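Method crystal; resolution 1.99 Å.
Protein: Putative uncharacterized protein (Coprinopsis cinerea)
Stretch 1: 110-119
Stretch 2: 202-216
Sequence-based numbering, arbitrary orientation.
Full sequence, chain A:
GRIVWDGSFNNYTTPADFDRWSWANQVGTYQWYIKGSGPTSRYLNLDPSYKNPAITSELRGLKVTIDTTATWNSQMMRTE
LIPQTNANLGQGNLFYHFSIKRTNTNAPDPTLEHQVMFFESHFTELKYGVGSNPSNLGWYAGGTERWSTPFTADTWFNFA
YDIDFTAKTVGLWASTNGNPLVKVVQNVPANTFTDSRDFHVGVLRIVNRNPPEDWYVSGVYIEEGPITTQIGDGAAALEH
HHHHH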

# COMPACT_ATOMS: atom_id res chain seq x y z
N PRO A 110 10.87 14.34 -1.97
CA PRO A 110 11.05 14.35 -0.51
C PRO A 110 10.79 15.69 0.19
O PRO A 110 10.83 15.75 1.43
N THR A 111 10.52 16.75 -0.56
CA THR A 111 10.16 18.05 0.03
C THR A 111 8.64 18.20 0.28
O THR A 111 8.22 19.20 0.83
N LEU A 112 7.84 17.21 -0.13
CA LEU A 112 6.38 17.30 -0.09
C LEU A 112 5.77 16.15 0.67
O LEU A 112 6.27 15.02 0.62
N GLU A 113 4.66 16.41 1.37
CA GLU A 113 4.02 15.39 2.19
C GLU A 113 3.25 14.39 1.33
O GLU A 113 2.50 14.79 0.44
N HIS A 114 3.44 13.09 1.64
CA HIS A 114 2.72 11.97 1.01
C HIS A 114 2.13 11.11 2.09
O HIS A 114 2.74 10.92 3.14
N GLN A 115 0.95 10.56 1.81
CA GLN A 115 0.35 9.54 2.66
C GLN A 115 0.12 8.32 1.79
O GLN A 115 -0.45 8.42 0.69
N VAL A 116 0.60 7.18 2.26
CA VAL A 116 0.63 5.99 1.44
C VAL A 116 0.17 4.80 2.25
O VAL A 116 0.51 4.69 3.42
N MSE A 117 -0.60 3.92 1.62
CA MSE A 117 -1.07 2.70 2.28
C MSE A 117 -1.79 3.04 3.57
O MSE A 117 -1.47 2.54 4.63
N PHE A 118 -2.81 3.89 3.45
CA PHE A 118 -3.47 4.49 4.60
C PHE A 118 -4.93 4.09 4.69
O PHE A 118 -5.60 3.94 3.67
N PHE A 119 -5.41 3.95 5.92
CA PHE A 119 -6.84 3.89 6.17
C PHE A 119 -7.41 5.28 6.08
O PHE A 119 -6.69 6.26 6.30
N GLY A 202 -2.40 2.71 -2.36
CA GLY A 202 -1.95 3.76 -3.26
C GLY A 202 -1.37 4.96 -2.56
O GLY A 202 -0.86 4.86 -1.43
N VAL A 203 -1.45 6.11 -3.23
CA VAL A 203 -0.68 7.30 -2.84
C VAL A 203 -1.49 8.56 -2.95
O VAL A 203 -2.16 8.78 -3.96
N LEU A 204 -1.41 9.37 -1.90
CA LEU A 204 -1.91 10.72 -1.90
C LEU A 204 -0.74 11.63 -1.69
O LEU A 204 0.10 11.38 -0.80
N ARG A 205 -0.65 12.67 -2.51
CA ARG A 205 0.24 13.81 -2.23
C ARG A 205 -0.57 15.11 -2.18
O ARG A 205 -1.38 15.38 -3.07
N ILE A 206 -0.33 15.92 -1.15
CA ILE A 206 -1.13 17.13 -0.94
C ILE A 206 -0.85 18.18 -2.02
O ILE A 206 -1.78 18.66 -2.65
N VAL A 207 0.42 18.52 -2.23
CA VAL A 207 0.78 19.57 -3.20
C VAL A 207 0.75 19.04 -4.63
O VAL A 207 1.39 18.04 -4.93
N ASN A 208 0.01 19.72 -5.50
CA ASN A 208 -0.14 19.30 -6.89
C ASN A 208 0.82 20.04 -7.81
O ASN A 208 0.74 21.27 -7.97
N ARG A 209 1.74 19.30 -8.40
CA ARG A 209 2.56 19.82 -9.50
C ARG A 209 3.34 18.70 -10.18
O ARG A 209 3.47 17.59 -9.64
N ASN A 210 3.82 19.01 -11.38
CA ASN A 210 4.79 18.18 -12.07
C ASN A 210 6.14 18.24 -11.39
O ASN A 210 6.42 19.19 -10.65
N PRO A 211 7.00 17.24 -11.66
CA PRO A 211 6.80 16.09 -12.52
C PRO A 211 6.06 14.96 -11.81
O PRO A 211 5.79 15.07 -10.60
N PRO A 212 5.76 13.87 -12.54
CA PRO A 212 5.00 12.78 -11.91
C PRO A 212 5.83 11.97 -10.94
O PRO A 212 7.06 12.05 -10.95
N GLU A 213 5.15 11.21 -10.08
CA GLU A 213 5.78 10.25 -9.18
C GLU A 213 5.33 8.83 -9.50
O GLU A 213 4.15 8.60 -9.80
N ASP A 214 6.26 7.87 -9.44
CA ASP A 214 5.93 6.45 -9.50
C ASP A 214 6.22 5.83 -8.15
O ASP A 214 7.26 6.07 -7.54
N TRP A 215 5.27 5.02 -7.68
CA TRP A 215 5.46 4.16 -6.53
C TRP A 215 5.16 2.75 -7.04
O TRP A 215 4.30 2.58 -7.90
N TYR A 216 5.89 1.76 -6.53
CA TYR A 216 5.64 0.38 -6.91
C TYR A 216 5.13 -0.41 -5.72
O TYR A 216 5.63 -0.27 -4.60

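The strand through His 114 to Val 116 runs antiparallel to the one through Val 203 to Arg 205, and their side chains alternate between two faces. His 114, Val 116, Val 203 and Arg 205 share one face. Gln 115 and Leu 204 lie on the other. The backbone pairs Gln 115 with Leu 204 through two hydrogen bonds, Gln 115 N to Leu 204 O and Leu 204 N to Gln 115 O, both 2.9 Å. Strand 213-216 supplies Glu 213 and Trp 215, which point toward the first stretch and meet the His 114 face.

His 114 makes the side-chain hydrogen bond across the two stretches. Its chi1 is m (-55°) and chi2 is 72°. This carries His 114 NE2 to Glu 213 OE2, 2.6 Å away, in a nearly straight hydrogen bond donated by the histidine. Arg 205 CG lies over one face of the His 114 imidazole, 3.8 Å from the ring centroid, in a CH-pi contact. The ring also meets Trp 215 obliquely, with His 114 CD2 3.6 Å from Trp 215 CZ2.

Glu 213 is m at chi1 and t at chi2, a shape that delivers its carboxylate to several donors. Glu 213 OE2 takes the histidine bond and also a salt bridge from Arg 205 NH1 at 2.9 Å. OE1 of Glu 213 accepts a hydrogen bond from Trp 215 NE1 at 3.0 Å. The indole has chi1 m and chi2 71°. One face of it receives Val 116, whose CG2 is 3.6 Å from Trp 215 CH2. Val 116 is t at chi1, which sets CG2 over the indole while CG1 of Val 116 lies 4.1 Å from CG2 of Val 203, also t.

Arg 205 is t at chi1 and chi2, then turns at chi3 to p (80°). The turn at chi3 places the guanidinium beside the Val 207 carbonyl and the Glu 213 carboxylate. NE and NH2 of Arg 205 each bond to Val 207 O at 2.9 Å, and NH2 adds a weak bond to Arg 209 O at 3.0 Å. Leu 112 covers one face of this guanidinium, its CD1 3.4 Å from Arg 205 CZ. Leu 112 is m, t and points toward the second stretch. Leu 112 CD2 packs 3.7 Å from Val 207 CB, and its CD1 also lies over the Arg 209 guanidinium.

Arg 209 starts sideways, but its end comes nearer. Thr 111, p at chi1, does not bond to it directly. Two waters link them instead. Water 2 donates to Thr 111 OG1 at 2.7 Å and accepts from Arg 209 NH2 at 2.9 Å. Water 1 accepts from Arg 209 NH2 at 2.7 Å and makes a weak bond to Thr 111 OG1 at 3.4 Å.

On the other face, Leu 204 is t, t. Phe 118, p at chi1, brings its ring against this leucine, with Phe 118 CE2 3.9 Å from Leu 204 CB. Leu 204 CD2 lies 3.8 Å from Gln 115 OE1. Gln 115 is m with chi2 off-well at 145°, and this shape places Gln 115 NE2 to donate to Glu 113 OE2 at 2.9 Å.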

# COMPACT_ATOMS: atom_id res chain seq x y z
CB PRO A 110 12.51 13.93 -0.34
CG PRO A 110 13.19 14.34 -1.60
CD PRO A 110 12.16 14.23 -2.68
CB THR A 111 10.64 19.22 -0.87
OG1 THR A 111 9.88 19.26 -2.09
CG2 THR A 111 12.13 19.07 -1.19
CB LEU A 112 5.82 17.28 -1.51
CG LEU A 112 6.15 18.48 -2.39
CD1 LEU A 112 5.55 18.28 -3.77
CD2 LEU A 112 5.64 19.77 -1.78
CB GLU A 113 3.05 16.01 3.20
CG GLU A 113 2.37 14.96 4.07
CD GLU A 113 1.51 15.54 5.17
OE1 GLU A 113 1.63 16.74 5.47
OE2 GLU A 113 0.69 14.78 5.72
CB HIS A 114 3.66 11.03 0.25
CG HIS A 114 4.49 11.72 -0.77
ND1 HIS A 114 5.53 12.54 -0.43
CD2 HIS A 114 4.44 11.70 -2.12
CE1 HIS A 114 6.09 13.01 -1.53
NE2 HIS A 114 5.45 12.51 -2.57
CB GLN A 115 -0.98 10.04 3.24
CG GLN A 115 -0.83 11.16 4.26
CD GLN A 115 -1.95 12.17 4.21
OE1 GLN A 115 -3.08 11.84 3.88
NE2 GLN A 115 -1.63 13.43 4.52
CB VAL A 116 2.04 5.73 0.93
CG1 VAL A 116 2.02 4.65 -0.12
CG2 VAL A 116 2.65 7.02 0.36
CB MSE A 117 0.10 1.72 2.47
CG MSE A 117 0.94 1.43 1.21
SE MSE A 117 -0.11 0.69 -0.31
CE MSE A 117 -1.06 -0.70 0.71
CB PHE A 118 -3.39 6.03 4.58
CG PHE A 118 -3.97 6.68 3.34
CD1 PHE A 118 -5.30 7.08 3.29
CD2 PHE A 118 -3.16 6.99 2.26
CE1 PHE A 118 -5.81 7.72 2.16
CE2 PHE A 118 -3.67 7.62 1.12
CZ PHE A 118 -4.99 8.00 1.08
CB PHE A 119 -7.14 3.31 7.55
CG PHE A 119 -6.86 1.85 7.65
CD1 PHE A 119 -7.84 0.93 7.35
CD2 PHE A 119 -5.62 1.41 8.05
CE1 PHE A 119 -7.58 -0.42 7.44
CE2 PHE A 119 -5.36 0.06 8.17
CZ PHE A 119 -6.34 -0.86 7.86
CB VAL A 203 0.54 7.51 -3.76
CG1 VAL A 203 1.41 8.64 -3.24
CG2 VAL A 203 1.34 6.23 -3.86
CB LEU A 204 -2.94 10.91 -0.77
CG LEU A 204 -3.54 12.31 -0.53
CD1 LEU A 204 -4.90 12.13 0.12
CD2 LEU A 204 -2.66 13.19 0.36
CB ARG A 205 1.34 13.93 -3.29
CG ARG A 205 2.55 14.68 -2.78
CD ARG A 205 3.61 14.81 -3.86
NE ARG A 205 3.31 15.90 -4.77
CZ ARG A 205 3.96 16.16 -5.89
NH1 ARG A 205 4.98 15.39 -6.30
NH2 ARG A 205 3.59 17.20 -6.62
CB ILE A 206 -0.95 17.73 0.48
CG1 ILE A 206 -1.49 16.77 1.55
CG2 ILE A 206 -1.70 19.06 0.62
CD1 ILE A 206 -1.05 17.13 2.95
CB VAL A 207 2.17 20.16 -2.90
CG1 VAL A 207 2.61 21.14 -3.99
CG2 VAL A 207 2.14 20.87 -1.56
CB ASN A 208 -1.58 19.55 -7.31
CG ASN A 208 -1.88 19.11 -8.73
OD1 ASN A 208 -1.08 19.31 -9.66
ND2 ASN A 208 -3.05 18.52 -8.92
CB ARG A 209 3.53 20.91 -9.03
CG ARG A 209 4.41 20.49 -7.86
CD ARG A 209 5.55 21.47 -7.74
NE ARG A 209 6.56 21.14 -6.73
CZ ARG A 209 6.70 21.76 -5.56
NH1 ARG A 209 5.87 22.72 -5.21
NH2 ARG A 209 7.67 21.41 -4.73
CB ASN A 210 4.95 18.65 -13.51
CG ASN A 210 3.79 18.24 -14.39
OD1 ASN A 210 3.29 17.12 -14.30
ND2 ASN A 210 3.35 19.16 -15.25
CB PRO A 211 8.24 15.68 -12.85
CG PRO A 211 9.01 16.03 -11.64
CD PRO A 211 8.35 17.25 -11.06
CB PRO A 212 4.55 11.91 -13.10
CG PRO A 212 4.87 12.69 -14.33
CD PRO A 212 5.97 13.64 -13.98
CB GLU A 213 5.36 10.52 -7.73
CG GLU A 213 5.72 11.89 -7.20
CD GLU A 213 5.56 11.98 -5.69
OE1 GLU A 213 4.95 11.07 -5.10
OE2 GLU A 213 6.04 12.98 -5.10
CB ASP A 214 6.76 5.72 -10.57
CG ASP A 214 6.52 6.26 -11.98
OD1 ASP A 214 5.41 6.67 -12.31
OD2 ASP A 214 7.48 6.25 -12.76
CB TRP A 215 4.46 4.54 -5.43
CG TRP A 215 4.66 5.91 -4.85
CD1 TRP A 215 4.41 7.12 -5.45
CD2 TRP A 215 5.10 6.21 -3.52
NE1 TRP A 215 4.72 8.14 -4.60
CE2 TRP A 215 5.14 7.61 -3.41
CE3 TRP A 215 5.49 5.43 -2.44
CZ2 TRP A 215 5.52 8.24 -2.24
CZ3 TRP A 215 5.91 6.07 -1.28
CH2 TRP A 215 5.91 7.45 -1.19
CB TYR A 216 6.89 -0.26 -7.50
CG TYR A 216 7.47 0.47 -8.71
CD1 TYR A 216 7.37 -0.07 -9.99
CD2 TYR A 216 8.12 1.70 -8.57
CE1 TYR A 216 7.92 0.57 -11.09
CE2 TYR A 216 8.65 2.35 -9.67
CZ TYR A 216 8.54 1.78 -10.92
OH TYR A 216 9.07 2.43 -12.01
O HOH W 1 9.99 20.13 -5.38
O HOH W 2 8.99 21.80 -2.17
O HOH W 3 2.40 17.57 -0.50